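Local coordinates for protein epidermin leader peptide processing serine protease EpiP (Staphylococcus aureus subsp. aureus, PDB 3QFH) that probably acts as a subtilisin-like serine endopeptidase that cuts the leader peptide from the precursor of the lantibiotic epidermin, at residues A127-G132 with S217-Q222; T201-F206 with D226-I231. All coordinates share one frame; numbering follows the deposited sequence.

Interaction 1 of 2, residues A127-G132 with S217-Q222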
# COMPACT_ATOMS: atom_id res chain seq x y z
N ALA A 127 0.65 0.22 -9.93
CA ALA A 127 1.31 -0.90 -9.30
C ALA A 127 0.62 -1.10 -7.99
O ALA A 127 0.26 -0.13 -7.28
CB ALA A 127 2.80 -0.63 -9.11
N ILE A 128 0.37 -2.35 -7.66
CA ILE A 128 -0.26 -2.70 -6.39
C ILE A 128 0.70 -3.65 -5.70
O ILE A 128 1.07 -4.67 -6.26
CB ILE A 128 -1.65 -3.36 -6.58
CG1 ILE A 128 -2.56 -2.44 -7.42
CG2 ILE A 128 -2.32 -3.65 -5.22
CD1 ILE A 128 -3.87 -3.10 -7.85
N ILE A 129 1.10 -3.30 -4.49
CA ILE A 129 1.99 -4.14 -3.71
C ILE A 129 1.09 -4.80 -2.67
O ILE A 129 0.60 -4.15 -1.78
CB ILE A 129 3.11 -3.30 -3.10
CG1 ILE A 129 3.90 -2.64 -4.23
CG2 ILE A 129 4.00 -4.16 -2.21
CD1 ILE A 129 4.95 -1.67 -3.77
N ASP A 130 0.85 -6.10 -2.81
CA ASP A 130 -0.10 -6.76 -1.91
C ASP A 130 0.08 -8.29 -1.91
O ASP A 130 1.19 -8.80 -2.21
CB ASP A 130 -1.53 -6.34 -2.32
CG ASP A 130 -2.46 -6.18 -1.13
OD1 ASP A 130 -2.79 -7.18 -0.44
OD2 ASP A 130 -2.88 -5.03 -0.89
N THR A 131 -0.99 -9.03 -1.62
CA THR A 131 -0.89 -10.48 -1.47
C THR A 131 -0.89 -11.28 -2.78
O THR A 131 -0.63 -12.47 -2.76
CB THR A 131 -2.00 -11.02 -0.51
OG1 THR A 131 -3.28 -10.90 -1.10
CG2 THR A 131 -2.01 -10.27 0.84
N GLY A 132 -1.12 -10.62 -3.91
CA GLY A 132 -1.21 -11.30 -5.19
C GLY A 132 -2.58 -10.96 -5.74
O GLY A 132 -3.31 -10.16 -5.13
N SER A 217 9.94 -3.15 0.24
CA SER A 217 10.87 -2.17 -0.27
C SER A 217 11.35 -2.56 -1.65
O SER A 217 11.39 -1.72 -2.54
CB SER A 217 12.04 -1.99 0.68
OG SER A 217 11.57 -1.51 1.93
N LYS A 218 11.68 -3.83 -1.85
CA LYS A 218 12.13 -4.27 -3.17
C LYS A 218 10.99 -4.16 -4.19
O LYS A 218 11.22 -3.85 -5.34
CB LYS A 218 12.69 -5.67 -3.10
CG LYS A 218 13.44 -6.08 -4.35
CD LYS A 218 14.04 -7.47 -4.20
CE LYS A 218 14.87 -7.85 -5.41
NZ LYS A 218 15.48 -9.18 -5.21
N ALA A 219 9.76 -4.42 -3.75
CA ALA A 219 8.59 -4.31 -4.62
C ALA A 219 8.38 -2.86 -5.07
O ALA A 219 8.01 -2.60 -6.22
CB ALA A 219 7.31 -4.89 -3.93
N ILE A 220 8.63 -1.90 -4.17
CA ILE A 220 8.50 -0.49 -4.51
C ILE A 220 9.53 -0.12 -5.57
O ILE A 220 9.23 0.54 -6.55
CB ILE A 220 8.65 0.40 -3.29
CG1 ILE A 220 7.48 0.15 -2.33
CG2 ILE A 220 8.70 1.89 -3.70
CD1 ILE A 220 7.59 0.90 -1.07
N VAL A 221 10.76 -0.56 -5.37
CA VAL A 221 11.83 -0.33 -6.34
C VAL A 221 11.51 -1.00 -7.69
O VAL A 221 11.72 -0.41 -8.77
CB VAL A 221 13.20 -0.84 -5.80
CG1 VAL A 221 14.24 -0.85 -6.89
CG2 VAL A 221 13.66 0.04 -4.61
N GLN A 222 11.00 -2.22 -7.64
CA GLN A 222 10.67 -2.93 -8.87
C GLN A 222 9.56 -2.20 -9.66
O GLN A 222 9.67 -2.03 -10.88
CB GLN A 222 10.22 -4.36 -8.56
CG GLN A 222 9.99 -5.18 -9.80
CD GLN A 222 11.26 -5.37 -10.59
OE1 GLN A 222 12.25 -5.88 -10.06
NE2 GLN A 222 11.25 -4.96 -11.85
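Ile129, on strand 126-130, an inner strand of the parallel subtilase sheet, meets Ala219 and Ile220 of helix 213-225, which lies across that face of the sheet. The contact is wholly apolar and buried, a small example of how an alpha/beta protein joins a helix layer to its sheet. Ile129 reaches the helix with two branches. Its CG2 methyl rests on the CB of Ala219 at 3.8 Å, where the small residue lets strand and helix approach to 6.7 Å between the Ile129 CA and the Ala219 CA. The longer branch, with CG1 anti to the carbonyl carbon (chi1 -60°) and then extended, carries CD1 past Ala219 to the next residue. There Ile129 CD1 lies 3.4 Å from Ile220 CG1, closer than carbon pairs usually come, and the two isoleucine side chains cross at about a right angle. Beyond Ile220 lies Leu260 of helix 254-269, while Val205 also packs against Ala219. The helix belongs to the beta-alpha-beta crossover from strand 200-204 to strand 230-233, and strand 126-130 runs between those two in the sheet. Next to Ile129, at the C-terminal end of the strand, Asp130 is probably the acid of a subtilisin-type triad with His177 and Ser383. Its OD1 is hydrogen-bonded to His177 ND1, and the backbone N of Thr131 reaches the anti lone pair of Asp130 OD1 at 2.8 Å, giving the carboxylate a second hold. Thr131 OG1 in turn is hydrogen-bonded to Asp173 and to the backbone of Gly178.

Interaction 2 of 2, residues T201-F206 with D226-I231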
# COMPACT_ATOMS: atom_id res chain seq x y z
N THR A 201 -0.55 -3.64 -12.26
CA THR A 201 0.54 -4.57 -12.14
C THR A 201 0.59 -4.96 -10.70
O THR A 201 0.65 -4.10 -9.82
CB THR A 201 1.88 -3.92 -12.53
OG1 THR A 201 1.76 -3.31 -13.82
CG2 THR A 201 2.97 -4.95 -12.57
N MET A 202 0.55 -6.26 -10.43
CA MET A 202 0.57 -6.74 -9.06
C MET A 202 1.99 -7.10 -8.69
O MET A 202 2.71 -7.69 -9.49
CB MET A 202 -0.37 -7.93 -8.90
CG MET A 202 -0.29 -8.70 -7.56
SD MET A 202 -0.67 -7.72 -6.10
CE MET A 202 -2.36 -7.17 -6.42
N TYR A 203 2.41 -6.71 -7.49
CA TYR A 203 3.71 -7.11 -6.96
C TYR A 203 3.42 -7.87 -5.69
O TYR A 203 3.02 -7.30 -4.68
CB TYR A 203 4.62 -5.91 -6.73
CG TYR A 203 5.01 -5.28 -8.06
CD1 TYR A 203 6.14 -5.70 -8.74
CD2 TYR A 203 4.22 -4.28 -8.64
CE1 TYR A 203 6.49 -5.13 -9.96
CE2 TYR A 203 4.56 -3.73 -9.86
CZ TYR A 203 5.70 -4.16 -10.51
OH TYR A 203 6.07 -3.60 -11.70
N ARG A 204 3.61 -9.19 -5.76
CA ARG A 204 3.29 -10.06 -4.63
C ARG A 204 4.40 -10.10 -3.59
O ARG A 204 5.53 -10.45 -3.89
CB ARG A 204 2.94 -11.47 -5.10
CG ARG A 204 2.49 -12.37 -3.95
CD ARG A 204 1.85 -13.67 -4.44
NE ARG A 204 2.82 -14.60 -5.01
CZ ARG A 204 3.43 -15.58 -4.33
NH1 ARG A 204 3.21 -15.76 -3.04
NH2 ARG A 204 4.28 -16.38 -4.96
N VAL A 205 4.02 -9.76 -2.37
CA VAL A 205 4.91 -9.72 -1.22
C VAL A 205 4.39 -10.59 -0.06
O VAL A 205 4.90 -10.50 1.04
CB VAL A 205 5.15 -8.26 -0.77
CG1 VAL A 205 5.79 -7.48 -1.94
CG2 VAL A 205 3.84 -7.57 -0.29
N PHE A 206 3.38 -11.41 -0.31
CA PHE A 206 2.88 -12.36 0.68
C PHE A 206 2.76 -13.73 0.08
O PHE A 206 2.32 -13.89 -1.06
CB PHE A 206 1.49 -12.01 1.19
CG PHE A 206 1.43 -10.85 2.13
CD1 PHE A 206 1.52 -11.05 3.50
CD2 PHE A 206 1.21 -9.56 1.65
CE1 PHE A 206 1.43 -9.98 4.39
CE2 PHE A 206 1.11 -8.49 2.53
CZ PHE A 206 1.22 -8.70 3.90
N ASP A 226 9.79 -0.56 -13.29
CA ASP A 226 8.88 -1.03 -14.35
C ASP A 226 8.04 0.10 -14.97
O ASP A 226 7.24 -0.15 -15.86
CB ASP A 226 7.96 -2.14 -13.82
CG ASP A 226 8.69 -3.48 -13.60
OD1 ASP A 226 9.86 -3.62 -14.00
OD2 ASP A 226 8.05 -4.41 -13.03
N GLY A 227 8.19 1.33 -14.49
CA GLY A 227 7.48 2.47 -15.06
C GLY A 227 6.06 2.70 -14.58
O GLY A 227 5.30 3.42 -15.23
N ASN A 228 5.69 2.09 -13.46
CA ASN A 228 4.38 2.31 -12.85
C ASN A 228 4.42 3.64 -12.15
O ASN A 228 5.10 3.77 -11.13
CB ASN A 228 4.07 1.23 -11.82
CG ASN A 228 3.98 -0.13 -12.42
OD1 ASN A 228 3.01 -0.46 -13.08
ND2 ASN A 228 4.99 -0.95 -12.16
N GLN A 229 3.71 4.62 -12.64
CA GLN A 229 3.76 5.94 -12.02
C GLN A 229 2.94 6.08 -10.76
O GLN A 229 3.10 7.06 -10.05
CB GLN A 229 3.42 7.05 -13.03
CG GLN A 229 4.57 7.37 -13.97
CD GLN A 229 4.40 8.71 -14.63
OE1 GLN A 229 3.50 8.90 -15.44
NE2 GLN A 229 5.25 9.66 -14.28
N VAL A 230 2.03 5.15 -10.49
CA VAL A 230 1.27 5.15 -9.23
C VAL A 230 1.52 3.80 -8.55
O VAL A 230 1.34 2.76 -9.15
CB VAL A 230 -0.24 5.39 -9.45
CG1 VAL A 230 -1.00 5.34 -8.10
CG2 VAL A 230 -0.48 6.71 -10.18
N ILE A 231 1.92 3.84 -7.29
CA ILE A 231 2.25 2.65 -6.52
C ILE A 231 1.37 2.63 -5.28
O ILE A 231 1.49 3.53 -4.43
CB ILE A 231 3.75 2.63 -6.11
CG1 ILE A 231 4.65 2.73 -7.33
CG2 ILE A 231 4.04 1.36 -5.30
CD1 ILE A 231 6.19 2.85 -7.02
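Tyr203 sends its hydroxyl between Asp226 and Asn228, and the buried side of this contact is built round that one polar atom. With CG anti to the carbonyl carbon (chi1 -67°), the ring is directed at the 226-231 turn. Tyr203 OH donates to Asp226 OD2 over a short 2.5 Å; Asp226 OD2 lies in the plane of the ring, at its edge, and the hydroxyl meets it on its anti side, 17° out of the carboxylate plane. From the other residue, Asn228 ND2 gives Tyr203 OH a weak bond of 2.9 Å, its amide turned 85° from the ring. The main partner of that nitrogen is the carbonyl of Ala223 in helix 213-225. The other end of the amide accepts from the strand: Thr201 OG1 donates to Asn228 OD1 at 3.2 Å. Near the end of the beta-alpha-beta crossover from strand 200-204 to strand 230-233, helix 213-225 closes in a Schellman motif at Gly227, and this turn sets Asp226 and Asn228 side by side before the tyrosine. Toward solvent the contact is looser: Gly227 is exposed and Asp226 only partly covered. There the aspartate has further partners outside the two segments, with OD1 taking Gln222 NE2 and OD2 a salt bridge from Lys149.

Interactions 1 and 2 illustrate how a single crossover is fixed at more than one point, for their segments alternate along the chain and their centres lie only about 5 Å apart. Strand 126-130 is shared ground, flanked in the sheet by strands 200-204 and 230-233. Ile128 O and Tyr203 N are 2.7 Å apart, a probable hydrogen bond, as are Ala127 N and Val230 O at the same distance. Tyr203 also pairs with the backbone of Asp130, so interaction 2 is tied through the sheet to the probable triad acid beside interaction 1. Past the strand ends, Thr131 CG2 packs on Phe206 CD2 at 3.4 Å.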